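Local coordinates for nucleoporin NUP82 (Chaetomium thermophilum, PDB 5CWW), which probably serves as a structural component of the nuclear pore complex and a docking partner in nuclear transport, its N-terminal beta-propeller domain being the part in the crystal, at residues A197-W202 against L272-T277; W267-L272 against P296-S301; I427-S432 against V437-D442; L526-E531 against E535-L540. All coordinates share one frame; numbering follows the deposited sequence.

Interaction 1. Residues A197-W202 against L272-T277; sequences AIVRVW and LWLAMT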
loop_
_atom_site.group_PDB
_atom_site.type_symbol
_atom_site.label_atom_id
_atom_site.label_comp_id
_atom_site.label_asym_id
_atom_site.label_seq_id
_atom_site.Cartn_x
_atom_site.Cartn_y
_atom_site.Cartn_z
ATOM N N ALA B 197 -0.848 5.032 -7.734
ATOM C CA ALA B 197 0.123 3.946 -7.617
ATOM C C ALA B 197 1.557 4.376 -7.906
ATOM O O ALA B 197 2.300 3.661 -8.578
ATOM C CB ALA B 197 -0.274 2.796 -8.542
ATOM N N ILE B 198 1.945 5.541 -7.401
ATOM C CA ILE B 198 3.343 5.943 -7.443
ATOM C C ILE B 198 3.961 5.741 -6.065
ATOM O O ILE B 198 3.484 6.291 -5.073
ATOM C CB ILE B 198 3.504 7.402 -7.895
ATOM C CG1 ILE B 198 2.943 7.570 -9.312
ATOM C CG2 ILE B 198 4.970 7.803 -7.871
ATOM C CD1 ILE B 198 2.696 8.993 -9.698
ATOM N N VAL B 199 5.020 4.941 -6.021
ATOM C CA VAL B 199 5.714 4.624 -4.780
ATOM C C VAL B 199 6.955 5.496 -4.669
ATOM O O VAL B 199 7.782 5.529 -5.581
ATOM C CB VAL B 199 6.111 3.133 -4.714
ATOM C CG1 VAL B 199 6.856 2.823 -3.418
ATOM C CG2 VAL B 199 4.877 2.251 -4.840
ATOM N N ARG B 200 7.073 6.208 -3.554
ATOM C CA ARG B 200 8.195 7.113 -3.342
ATOM C C ARG B 200 8.882 6.860 -2.009
ATOM O O ARG B 200 8.247 6.878 -0.953
ATOM C CB ARG B 200 7.723 8.566 -3.428
ATOM C CG ARG B 200 7.612 9.079 -4.857
ATOM C CD ARG B 200 7.135 10.518 -4.893
ATOM N NE ARG B 200 5.677 10.600 -4.944
ATOM C CZ ARG B 200 4.961 10.879 -6.029
ATOM N NH1 ARG B 200 5.548 11.129 -7.190
ATOM N NH2 ARG B 200 3.640 10.920 -5.946
ATOM N N VAL B 201 10.184 6.605 -2.083
ATOM C CA VAL B 201 11.015 6.404 -0.904
ATOM C C VAL B 201 11.746 7.702 -0.548
ATOM O O VAL B 201 12.513 8.233 -1.356
ATOM C CB VAL B 201 12.044 5.281 -1.132
ATOM C CG1 VAL B 201 12.872 5.047 0.132
ATOM C CG2 VAL B 201 11.345 3.988 -1.568
ATOM N N TRP B 202 11.502 8.206 0.659
ATOM C CA TRP B 202 12.168 9.408 1.159
ATOM C C TRP B 202 13.106 9.035 2.296
ATOM O O TRP B 202 12.692 8.370 3.245
ATOM C CB TRP B 202 11.150 10.438 1.653
ATOM C CG TRP B 202 9.957 10.613 0.766
ATOM C CD1 TRP B 202 8.879 9.780 0.668
ATOM C CD2 TRP B 202 9.705 11.701 -0.133
ATOM N NE1 TRP B 202 7.977 10.277 -0.242
ATOM C CE2 TRP B 202 8.461 11.456 -0.748
ATOM C CE3 TRP B 202 10.413 12.856 -0.480
ATOM C CZ2 TRP B 202 7.911 12.323 -1.690
ATOM C CZ3 TRP B 202 9.865 13.714 -1.417
ATOM C CH2 TRP B 202 8.627 13.444 -2.010
ATOM N N LEU B 272 7.096 -4.635 0.006
ATOM C CA LEU B 272 5.974 -3.710 0.088
ATOM C C LEU B 272 4.739 -4.370 -0.508
ATOM O O LEU B 272 4.761 -4.840 -1.647
ATOM C CB LEU B 272 6.280 -2.401 -0.643
ATOM C CG LEU B 272 5.168 -1.348 -0.596
ATOM C CD1 LEU B 272 4.944 -0.859 0.831
ATOM C CD2 LEU B 272 5.491 -0.177 -1.524
ATOM N N TRP B 273 3.674 -4.418 0.282
ATOM C CA TRP B 273 2.407 -4.990 -0.147
ATOM C C TRP B 273 1.417 -3.877 -0.457
ATOM O O TRP B 273 1.373 -2.874 0.255
ATOM C CB TRP B 273 1.842 -5.909 0.938
ATOM C CG TRP B 273 2.549 -7.221 1.060
ATOM C CD1 TRP B 273 3.639 -7.499 1.837
ATOM C CD2 TRP B 273 2.209 -8.444 0.398
ATOM N NE1 TRP B 273 3.997 -8.819 1.697
ATOM C CE2 TRP B 273 3.134 -9.421 0.818
ATOM C CE3 TRP B 273 1.210 -8.807 -0.510
ATOM C CZ2 TRP B 273 3.094 -10.734 0.358
ATOM C CZ3 TRP B 273 1.170 -10.114 -0.964
ATOM C CH2 TRP B 273 2.105 -11.060 -0.529
ATOM N N LEU B 274 0.616 -4.063 -1.504
ATOM C CA LEU B 274 -0.375 -3.063 -1.890
ATOM C C LEU B 274 -1.735 -3.677 -2.179
ATOM O O LEU B 274 -1.830 -4.775 -2.734
ATOM C CB LEU B 274 0.089 -2.296 -3.125
ATOM C CG LEU B 274 1.420 -1.553 -3.017
ATOM C CD1 LEU B 274 2.557 -2.397 -3.585
ATOM C CD2 LEU B 274 1.330 -0.212 -3.720
ATOM N N ALA B 275 -2.779 -2.939 -1.819
ATOM C CA ALA B 275 -4.149 -3.334 -2.105
ATOM C C ALA B 275 -4.853 -2.240 -2.897
ATOM O O ALA B 275 -4.882 -1.080 -2.484
ATOM C CB ALA B 275 -4.900 -3.629 -0.816
ATOM N N MET B 276 -5.411 -2.629 -4.038
ATOM C CA MET B 276 -6.145 -1.721 -4.908
ATOM C C MET B 276 -7.626 -1.751 -4.564
ATOM O O MET B 276 -8.139 -2.772 -4.108
ATOM C CB MET B 276 -5.944 -2.110 -6.374
ATOM C CG MET B 276 -4.490 -2.310 -6.774
ATOM S SD MET B 276 -3.521 -0.787 -6.693
ATOM C CE MET B 276 -1.917 -1.392 -7.202
ATOM N N THR B 277 -8.318 -0.639 -4.790
ATOM C CA THR B 277 -9.755 -0.582 -4.548
ATOM C C THR B 277 -10.496 -1.505 -5.512
ATOM O O THR B 277 -11.645 -1.865 -5.276
ATOM C CB THR B 277 -10.307 0.851 -4.694
ATOM O OG1 THR B 277 -10.006 1.357 -6.000
ATOM C CG2 THR B 277 -9.704 1.770 -3.644
#

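Interaction 2. Residues W267-L272 against P296-S301; sequences WAPMTL and PTLIPS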
loop_
_atom_site.group_PDB
_atom_site.type_symbol
_atom_site.label_atom_id
_atom_site.label_comp_id
_atom_site.label_asym_id
_atom_site.label_seq_id
_atom_site.Cartn_x
_atom_site.Cartn_y
_atom_site.Cartn_z
ATOM N N TRP B 267 12.416 -12.405 3.187
ATOM C CA TRP B 267 12.270 -11.223 2.352
ATOM C C TRP B 267 11.210 -10.257 2.874
ATOM O O TRP B 267 11.042 -9.168 2.326
ATOM C CB TRP B 267 11.914 -11.637 0.928
ATOM C CG TRP B 267 12.967 -12.452 0.250
ATOM C CD1 TRP B 267 12.952 -13.800 0.039
ATOM C CD2 TRP B 267 14.194 -11.971 -0.313
ATOM N NE1 TRP B 267 14.093 -14.188 -0.621
ATOM C CE2 TRP B 267 14.871 -13.083 -0.847
ATOM C CE3 TRP B 267 14.784 -10.707 -0.413
ATOM C CZ2 TRP B 267 16.110 -12.970 -1.475
ATOM C CZ3 TRP B 267 16.015 -10.597 -1.035
ATOM C CH2 TRP B 267 16.663 -11.722 -1.560
ATOM N N ALA B 268 10.498 -10.661 3.921
ATOM C CA ALA B 268 9.356 -9.900 4.427
ATOM C C ALA B 268 9.672 -8.426 4.711
ATOM O O ALA B 268 8.923 -7.544 4.295
ATOM C CB ALA B 268 8.808 -10.566 5.687
ATOM N N PRO B 269 10.785 -8.144 5.405
ATOM C CA PRO B 269 11.010 -6.727 5.723
ATOM C C PRO B 269 11.471 -5.877 4.533
ATOM O O PRO B 269 11.657 -4.675 4.708
ATOM C CB PRO B 269 12.091 -6.771 6.812
ATOM C CG PRO B 269 12.626 -8.177 6.841
ATOM C CD PRO B 269 11.900 -9.005 5.830
ATOM N N MET B 270 11.637 -6.481 3.357
ATOM C CA MET B 270 11.927 -5.731 2.131
ATOM C C MET B 270 10.769 -5.808 1.147
ATOM O O MET B 270 10.929 -5.476 -0.028
ATOM C CB MET B 270 13.180 -6.263 1.437
ATOM C CG MET B 270 14.373 -6.431 2.327
ATOM S SD MET B 270 15.743 -7.162 1.421
ATOM C CE MET B 270 16.811 -7.599 2.788
ATOM N N THR B 271 9.615 -6.265 1.616
ATOM C CA THR B 271 8.476 -6.484 0.735
ATOM C C THR B 271 7.385 -5.463 1.004
ATOM O O THR B 271 6.820 -5.424 2.096
ATOM C CB THR B 271 7.901 -7.901 0.896
ATOM O OG1 THR B 271 8.948 -8.864 0.721
ATOM C CG2 THR B 271 6.801 -8.156 -0.132
ATOM N N LEU B 272 7.096 -4.635 0.006
ATOM C CA LEU B 272 5.974 -3.710 0.088
ATOM C C LEU B 272 4.739 -4.370 -0.508
ATOM O O LEU B 272 4.761 -4.840 -1.647
ATOM C CB LEU B 272 6.280 -2.401 -0.643
ATOM C CG LEU B 272 5.168 -1.348 -0.596
ATOM C CD1 LEU B 272 4.944 -0.859 0.831
ATOM C CD2 LEU B 272 5.491 -0.177 -1.524
ATOM N N PRO B 296 20.850 -8.417 12.927
ATOM C CA PRO B 296 22.016 -9.298 12.774
ATOM C C PRO B 296 21.737 -10.596 12.014
ATOM O O PRO B 296 22.651 -11.154 11.405
ATOM C CB PRO B 296 22.409 -9.609 14.221
ATOM C CG PRO B 296 21.893 -8.466 15.009
ATOM C CD PRO B 296 20.630 -8.038 14.334
ATOM N N THR B 297 20.490 -11.057 12.046
ATOM C CA THR B 297 20.143 -12.377 11.532
ATOM C C THR B 297 19.516 -12.367 10.136
ATOM O O THR B 297 19.282 -13.430 9.558
ATOM C CB THR B 297 19.166 -13.088 12.491
ATOM O OG1 THR B 297 18.872 -14.401 11.997
ATOM C CG2 THR B 297 17.871 -12.294 12.639
ATOM N N LEU B 298 19.244 -11.187 9.591
ATOM C CA LEU B 298 18.537 -11.099 8.313
ATOM C C LEU B 298 19.408 -11.554 7.142
ATOM O O LEU B 298 19.026 -12.449 6.389
ATOM C CB LEU B 298 18.043 -9.670 8.065
ATOM C CG LEU B 298 17.102 -9.509 6.867
ATOM C CD1 LEU B 298 15.786 -10.244 7.104
ATOM C CD2 LEU B 298 16.840 -8.043 6.567
ATOM N N ILE B 299 20.576 -10.935 6.992
ATOM C CA ILE B 299 21.464 -11.226 5.868
ATOM C C ILE B 299 21.915 -12.690 5.826
ATOM O O ILE B 299 21.861 -13.314 4.766
ATOM C CB ILE B 299 22.707 -10.304 5.890
ATOM C CG1 ILE B 299 22.277 -8.867 5.575
ATOM C CG2 ILE B 299 23.756 -10.765 4.873
ATOM C CD1 ILE B 299 23.391 -7.837 5.636
ATOM N N PRO B 300 22.369 -13.247 6.963
ATOM C CA PRO B 300 22.784 -14.654 6.908
ATOM C C PRO B 300 21.643 -15.613 6.564
ATOM O O PRO B 300 21.880 -16.610 5.881
ATOM C CB PRO B 300 23.319 -14.924 8.320
ATOM C CG PRO B 300 22.771 -13.836 9.168
ATOM C CD PRO B 300 22.649 -12.647 8.277
ATOM N N SER B 301 20.430 -15.320 7.022
ATOM C CA SER B 301 19.289 -16.174 6.713
ATOM C C SER B 301 18.946 -16.097 5.226
ATOM O O SER B 301 18.622 -17.109 4.606
ATOM C CB SER B 301 18.071 -15.786 7.558
ATOM O OG SER B 301 17.462 -14.604 7.073
#

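Interaction 3. Residues I427-S432 against V437-D442; sequences IICLLS and VKICLD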
loop_
_atom_site.group_PDB
_atom_site.type_symbol
_atom_site.label_atom_id
_atom_site.label_comp_id
_atom_site.label_asym_id
_atom_site.label_seq_id
_atom_site.Cartn_x
_atom_site.Cartn_y
_atom_site.Cartn_z
ATOM N N ILE B 427 1.196 -13.806 6.444
ATOM C CA ILE B 427 -0.257 -13.794 6.487
ATOM C C ILE B 427 -0.739 -12.455 5.950
ATOM O O ILE B 427 -0.430 -11.402 6.508
ATOM C CB ILE B 427 -0.802 -14.020 7.910
ATOM C CG1 ILE B 427 -0.205 -15.300 8.507
ATOM C CG2 ILE B 427 -2.326 -14.105 7.883
ATOM C CD1 ILE B 427 -0.584 -15.556 9.955
ATOM N N ILE B 428 -1.477 -12.508 4.848
ATOM C CA ILE B 428 -1.988 -11.309 4.205
ATOM C C ILE B 428 -3.464 -11.153 4.548
ATOM O O ILE B 428 -4.296 -11.983 4.173
ATOM C CB ILE B 428 -1.789 -11.356 2.674
ATOM C CG1 ILE B 428 -0.297 -11.300 2.327
ATOM C CG2 ILE B 428 -2.477 -10.174 1.993
ATOM C CD1 ILE B 428 0.462 -12.599 2.505
ATOM N N CYS B 429 -3.772 -10.091 5.286
ATOM C CA CYS B 429 -5.135 -9.809 5.716
ATOM C C CYS B 429 -5.711 -8.674 4.875
ATOM O O CYS B 429 -5.064 -7.638 4.693
ATOM C CB CYS B 429 -5.165 -9.455 7.203
ATOM S SG CYS B 429 -4.350 -10.682 8.264
ATOM N N LEU B 430 -6.921 -8.879 4.360
ATOM C CA LEU B 430 -7.547 -7.940 3.433
ATOM C C LEU B 430 -8.899 -7.478 3.964
ATOM O O LEU B 430 -9.737 -8.296 4.336
ATOM C CB LEU B 430 -7.718 -8.579 2.054
ATOM C CG LEU B 430 -6.474 -9.234 1.447
ATOM C CD1 LEU B 430 -6.832 -9.977 0.166
ATOM C CD2 LEU B 430 -5.392 -8.199 1.181
ATOM N N LEU B 431 -9.104 -6.165 3.974
ATOM C CA LEU B 431 -10.325 -5.561 4.497
ATOM C C LEU B 431 -11.136 -4.915 3.376
ATOM O O LEU B 431 -10.657 -4.010 2.689
ATOM C CB LEU B 431 -9.971 -4.531 5.570
ATOM C CG LEU B 431 -11.075 -3.865 6.391
ATOM C CD1 LEU B 431 -12.035 -4.885 6.986
ATOM C CD2 LEU B 431 -10.424 -3.046 7.499
ATOM N N SER B 432 -12.363 -5.397 3.192
ATOM C CA SER B 432 -13.249 -4.896 2.145
ATOM C C SER B 432 -14.096 -3.729 2.642
ATOM O O SER B 432 -14.230 -3.522 3.848
ATOM C CB SER B 432 -14.163 -6.014 1.638
ATOM O OG SER B 432 -13.418 -7.162 1.272
ATOM N N VAL B 437 -13.424 -9.414 6.156
ATOM C CA VAL B 437 -12.005 -9.681 6.357
ATOM C C VAL B 437 -11.639 -11.009 5.714
ATOM O O VAL B 437 -12.362 -11.997 5.851
ATOM C CB VAL B 437 -11.634 -9.721 7.852
ATOM C CG1 VAL B 437 -10.151 -10.036 8.033
ATOM C CG2 VAL B 437 -11.978 -8.396 8.517
ATOM N N LYS B 438 -10.511 -11.023 5.015
ATOM C CA LYS B 438 -10.024 -12.226 4.361
ATOM C C LYS B 438 -8.605 -12.520 4.827
ATOM O O LYS B 438 -7.724 -11.666 4.734
ATOM C CB LYS B 438 -10.077 -12.064 2.843
ATOM C CG LYS B 438 -9.895 -13.360 2.074
ATOM C CD LYS B 438 -10.103 -13.162 0.578
ATOM C CE LYS B 438 -11.566 -12.900 0.239
ATOM N NZ LYS B 438 -11.748 -12.513 -1.183
ATOM N N ILE B 439 -8.403 -13.724 5.351
ATOM C CA ILE B 439 -7.099 -14.149 5.846
ATOM C C ILE B 439 -6.463 -15.098 4.841
ATOM O O ILE B 439 -6.957 -16.205 4.620
ATOM C CB ILE B 439 -7.205 -14.846 7.219
ATOM C CG1 ILE B 439 -7.995 -13.980 8.207
ATOM C CG2 ILE B 439 -5.816 -15.175 7.764
ATOM C CD1 ILE B 439 -7.403 -12.599 8.435
ATOM N N CYS B 440 -5.372 -14.651 4.233
ATOM C CA CYS B 440 -4.679 -15.427 3.213
ATOM C C CYS B 440 -3.293 -15.841 3.682
ATOM O O CYS B 440 -2.628 -15.101 4.408
ATOM C CB CYS B 440 -4.571 -14.624 1.917
ATOM S SG CYS B 440 -6.152 -13.993 1.333
ATOM N N LEU B 441 -2.863 -17.023 3.251
ATOM C CA LEU B 441 -1.545 -17.538 3.594
ATOM C C LEU B 441 -0.658 -17.571 2.359
ATOM O O LEU B 441 -1.075 -18.020 1.290
ATOM C CB LEU B 441 -1.651 -18.935 4.201
ATOM C CG LEU B 441 -2.497 -19.060 5.469
ATOM C CD1 LEU B 441 -2.691 -20.530 5.828
ATOM C CD2 LEU B 441 -1.856 -18.301 6.624
ATOM N N ASP B 442 0.569 -17.088 2.519
ATOM C CA ASP B 442 1.547 -17.103 1.441
ATOM C C ASP B 442 2.268 -18.447 1.412
ATOM O O ASP B 442 3.367 -18.592 1.948
ATOM C CB ASP B 442 2.541 -15.954 1.606
ATOM C CG ASP B 442 3.563 -15.900 0.489
ATOM O OD1 ASP B 442 3.325 -16.522 -0.570
ATOM O OD2 ASP B 442 4.599 -15.224 0.666
#

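Interaction 4. Residues L526-E531 against E535-L540; sequences LQSDSE and EFRIDL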
loop_
_atom_site.group_PDB
_atom_site.type_symbol
_atom_site.label_atom_id
_atom_site.label_comp_id
_atom_site.label_asym_id
_atom_site.label_seq_id
_atom_site.Cartn_x
_atom_site.Cartn_y
_atom_site.Cartn_z
ATOM N N LEU B 526 4.210 -27.829 10.879
ATOM C CA LEU B 526 5.268 -27.592 9.903
ATOM C C LEU B 526 6.619 -28.031 10.456
ATOM O O LEU B 526 7.490 -28.474 9.708
ATOM C CB LEU B 526 5.322 -26.113 9.503
ATOM C CG LEU B 526 4.154 -25.604 8.654
ATOM C CD1 LEU B 526 4.189 -24.085 8.550
ATOM C CD2 LEU B 526 4.169 -26.235 7.266
ATOM N N GLN B 527 6.782 -27.915 11.770
ATOM C CA GLN B 527 8.013 -28.330 12.432
ATOM C C GLN B 527 7.897 -29.737 13.014
ATOM O O GLN B 527 8.771 -30.175 13.759
ATOM C CB GLN B 527 8.372 -27.338 13.540
ATOM C CG GLN B 527 8.722 -25.949 13.034
ATOM C CD GLN B 527 9.132 -25.005 14.149
ATOM O OE1 GLN B 527 9.176 -25.388 15.318
ATOM N NE2 GLN B 527 9.422 -23.758 13.793
ATOM N N SER B 528 6.819 -30.439 12.669
ATOM C CA SER B 528 6.533 -31.752 13.246
ATOM C C SER B 528 7.684 -32.735 13.074
ATOM O O SER B 528 8.282 -32.833 12.004
ATOM C CB SER B 528 5.268 -32.346 12.628
ATOM O OG SER B 528 4.962 -33.602 13.216
ATOM N N ASP B 529 7.981 -33.453 14.152
ATOM C CA ASP B 529 9.028 -34.465 14.171
ATOM C C ASP B 529 8.457 -35.855 13.838
ATOM O O ASP B 529 9.187 -36.846 13.794
ATOM C CB ASP B 529 9.704 -34.468 15.547
ATOM C CG ASP B 529 10.958 -35.316 15.588
ATOM O OD1 ASP B 529 11.649 -35.422 14.554
ATOM O OD2 ASP B 529 11.259 -35.871 16.666
ATOM N N SER B 530 7.149 -35.916 13.599
ATOM C CA SER B 530 6.446 -37.190 13.432
ATOM C C SER B 530 6.566 -37.735 12.010
ATOM O O SER B 530 6.398 -37.000 11.039
ATOM C CB SER B 530 4.970 -37.029 13.799
ATOM O OG SER B 530 4.224 -38.186 13.463
ATOM N N GLU B 531 6.849 -39.030 11.897
ATOM C CA GLU B 531 6.967 -39.683 10.595
ATOM C C GLU B 531 5.671 -39.623 9.792
ATOM O O GLU B 531 5.699 -39.426 8.579
ATOM C CB GLU B 531 7.381 -41.144 10.760
ATOM C CG GLU B 531 8.883 -41.372 10.857
ATOM C CD GLU B 531 9.255 -42.840 10.729
ATOM O OE1 GLU B 531 8.496 -43.589 10.088
ATOM O OE2 GLU B 531 10.305 -43.246 11.267
ATOM N N GLU B 535 -1.547 -35.665 7.101
ATOM C CA GLU B 535 -2.833 -35.383 6.472
ATOM C C GLU B 535 -3.968 -35.467 7.485
ATOM O O GLU B 535 -4.948 -34.726 7.399
ATOM C CB GLU B 535 -3.091 -36.351 5.313
ATOM C CG GLU B 535 -4.357 -36.034 4.524
ATOM C CD GLU B 535 -4.521 -36.911 3.296
ATOM O OE1 GLU B 535 -5.591 -36.839 2.653
ATOM O OE2 GLU B 535 -3.585 -37.671 2.973
ATOM N N PHE B 536 -3.827 -36.367 8.453
ATOM C CA PHE B 536 -4.825 -36.521 9.501
ATOM C C PHE B 536 -4.870 -35.281 10.389
ATOM O O PHE B 536 -5.939 -34.730 10.643
ATOM C CB PHE B 536 -4.530 -37.763 10.344
ATOM C CG PHE B 536 -5.431 -37.915 11.532
ATOM C CD1 PHE B 536 -6.688 -38.483 11.397
ATOM C CD2 PHE B 536 -5.025 -37.486 12.785
ATOM C CE1 PHE B 536 -7.522 -38.623 12.490
ATOM C CE2 PHE B 536 -5.854 -37.623 13.883
ATOM C CZ PHE B 536 -7.105 -38.193 13.735
ATOM N N ARG B 537 -3.705 -34.848 10.860
ATOM C CA ARG B 537 -3.624 -33.709 11.771
ATOM C C ARG B 537 -3.963 -32.386 11.082
ATOM O O ARG B 537 -4.539 -31.493 11.702
ATOM C CB ARG B 537 -2.230 -33.637 12.404
ATOM C CG ARG B 537 -1.948 -34.786 13.370
ATOM C CD ARG B 537 -0.638 -34.594 14.122
ATOM N NE ARG B 537 0.507 -34.536 13.218
ATOM C CZ ARG B 537 1.178 -35.597 12.779
ATOM N NH1 ARG B 537 0.824 -36.821 13.153
ATOM N NH2 ARG B 537 2.204 -35.435 11.955
ATOM N N ILE B 538 -3.607 -32.254 9.807
ATOM C CA ILE B 538 -3.936 -31.045 9.053
ATOM C C ILE B 538 -5.445 -30.925 8.861
ATOM O O ILE B 538 -5.995 -29.824 8.870
ATOM C CB ILE B 538 -3.235 -31.019 7.671
ATOM C CG1 ILE B 538 -1.725 -30.806 7.838
ATOM C CG2 ILE B 538 -3.802 -29.915 6.778
ATOM C CD1 ILE B 538 -1.327 -29.438 8.391
ATOM N N ASP B 539 -6.111 -32.061 8.684
ATOM C CA ASP B 539 -7.549 -32.066 8.458
ATOM C C ASP B 539 -8.283 -31.504 9.670
ATOM O O ASP B 539 -9.267 -30.780 9.527
ATOM C CB ASP B 539 -8.040 -33.479 8.149
ATOM C CG ASP B 539 -9.543 -33.549 7.995
ATOM O OD1 ASP B 539 -10.042 -33.226 6.896
ATOM O OD2 ASP B 539 -10.226 -33.929 8.971
ATOM N N LEU B 540 -7.799 -31.839 10.860
ATOM C CA LEU B 540 -8.382 -31.334 12.098
ATOM C C LEU B 540 -8.168 -29.831 12.218
ATOM O O LEU B 540 -9.056 -29.098 12.651
ATOM C CB LEU B 540 -7.774 -32.049 13.304
ATOM C CG LEU B 540 -7.907 -33.574 13.305
ATOM C CD1 LEU B 540 -7.246 -34.169 14.538
ATOM C CD2 LEU B 540 -9.366 -33.991 13.231
#

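Interaction 1. Residues A197-W202 against L272-T277
V199 and L272 meet methyl to methyl: V199 CG1 lies 3.8 Å from L272 CD2, and the two side chains run tip to tip between strands 198-203 and 272-276. V199 has the most surface covered in this contact and L272 comes second. The valine rotamer (chi1 179°) sets CG1 beside its carbonyl carbon and CG2 beside its backbone N, turning both methyls to the facing strand. There they straddle one target, for V199 CG2 stands 4.2 Å from that same L272 CD2. On the leucine side, chi1 of -179° carries CG away from the backbone N and extends CD2 toward V199. L274, two residues further on and on the same face of its strand, adds a looser touch, with its CD2 4.5 Å from V199 CG2. A197 turns its methyl to the opposing strand and is partly covered without coming into contact distance. The nearest CA atoms, those of V199 and L272, are 9.7 Å apart, which is sheet-to-sheet spacing and not strand pairing. Each strand belongs to its own four-stranded antiparallel sheet, consecutive along the chain, as expected for neighbouring propeller blades. V191, V193, V254 and A257 pack round the same side chains. With no hydrogen bond across and all touching residues buried, cohesion between the two sheets here rests on dispersion and exclusion of water.

Interaction 2. Residues W267-L272 against P296-S301
L298 reaches P269 and M270 with its CG swung away from the backbone N (chi1 -171°) and a chi2 of 66° that turns its two methyls, CD1 to P269 and CD2 to M270, while M270 runs extended beyond CG (chi2 176°) to bring CE forward. L298 CD1 approaches P269 CG at 3.8 Å, the two side chains passing alongside, antiparallel to each other, and L298 CD2 meets M270 CE tip to tip at 3.8 Å. The contact is wholly apolar, with no hydrogen bond between the segments.

Local bonds shape the platform on each side. W267 O accepts from M270 N at 2.9 Å and from T271 OG1 at 2.7 Å; these donors arrive from opposite faces of its carbonyl plane, tying together the short 3-10 turn that presents P269 and M270. On the helix, S301 OG donates to L298 O at 2.7 Å.

Residues 267-271 end the loop that follows strand 254-258, L272 begins strand 272-276, and L298 stands in the first turn of helix 298-315. M270 also packs on L302 of that helix and on W333 of helix 321-338, which places the propeller loop against both helices.

Interaction 3. Residues I427-S432 against V437-D442
I427, C429 and L431 share one face of the sheet with V437, I439 and L441, and their side chains interlock across the hairpin. I427 uses both branches: its CG1, set beside the backbone N by a chi1 of -54°, lies side by side with L441, 3.9 Å from CD2, whereas its CG2 meets I439 CG2 at 3.7 Å, the two side chains crossing obliquely on the diagonal. I439 then bends its other branch back over C429, where CD1 comes 3.6 Å from SG. Further along, L431 CD1 slants over to V437 CG2 at 3.8 Å.

The reverse face carries I428, L430, K438 and C440. Contacts here are looser and diagonal: L430 CD1 is 4.2 Å from C440 SG, and I428 extends CD1 to within 4.0 Å of CB of D442, just past the strand. K438 leads its amine away from the hairpin to a salt bridge with E382 and a hydrogen bond with N378.

The backbone fixes this register. I428 with C440 and L430 with K438 are hydrogen-bonded antiparallel pairs, joined by I428 N to C440 O, C440 N to I428 O, L430 N to K438 O and K438 N to L430 O, all 2.9 Å; the strand directions differ by 159°.

The hairpin supplies two inner strands of a five-stranded sheet, 437-441 being the middle one, with strand 389-395 bonded beyond 427-432 and strand 469-476 beyond 437-441. C429 and I439 pack on F502, and L431 and V437 on V504, so strand 501-506 of the following blade covers that face; L441 also touches an apolar side chain of another protein.

Interaction 4. Residues L526-E531 against E535-L540
The backbones of S528 and R537 stay well apart, 10.4 Å between their CA atoms, since a non-regular segment faces a helix and only one long side chain bridges the interval. R537 does the reaching: its CG lies beside the backbone N (chi1 -68°), and a bend at chi3 (-61°) turns the guanidinium to the two serines. R537 NH2 comes 3.5 Å from S528 OG, and R537 NH1 stands 3.7 Å from S530 OG, both oblique to the guanidinium plane. Neither approach is a hydrogen bond, so these are polar neighbours in loose contact. The firm partners of the arginine lie beside the segments: NE forms a salt bridge with E525, at the end of the preceding helix, and NH1 donates to A532 O, which also accepts a hydrogen bond from S530 OG.

S528 OG has a structural role of its own. It accepts from S530 N at 3.2 Å with an N-H...O angle of 162°, closing an ST turn that shapes the loop near the guanidinium. S530 is poorly ordered, so its side-chain position is the less certain. Shortening R537 to an alanine removes the guanidinium, which is likely to deprive E525 of this salt bridge and A532 O of one donor, leaving the loop less firmly tied to the helix.

This surface contact spans the turn from helix 518-526 to helix 534-543, a helical pair inserted between strands 509-514 and 548-554 of one blade. Basic side chains of another protein bond S528 O, S530 O and D539, placing the loop and helix 534-543 at an interface.

In the fold
Interactions 1, 2 and 3 are buried, whereas interaction 4 lies at the surface, with its centre about 33 Å from that of the chain. Interactions 1 and 2 share L272, where the loop of interaction 2 runs into the strand of interaction 1; both are apolar side-chain contacts without hydrogen bonds across, the first between two sheets, the second between a loop and a helix. Interaction 3 differs in combining backbone hydrogen bonds with side-chain packing inside one sheet. It touches interaction 1 directly, W273 CH2 lying 3.7 Å from I428 CG1, which links consecutive sheets. Interaction 4 is polar, depends on an arginine, and approaches interaction 3 no closer than about 8 Å between nearest atoms.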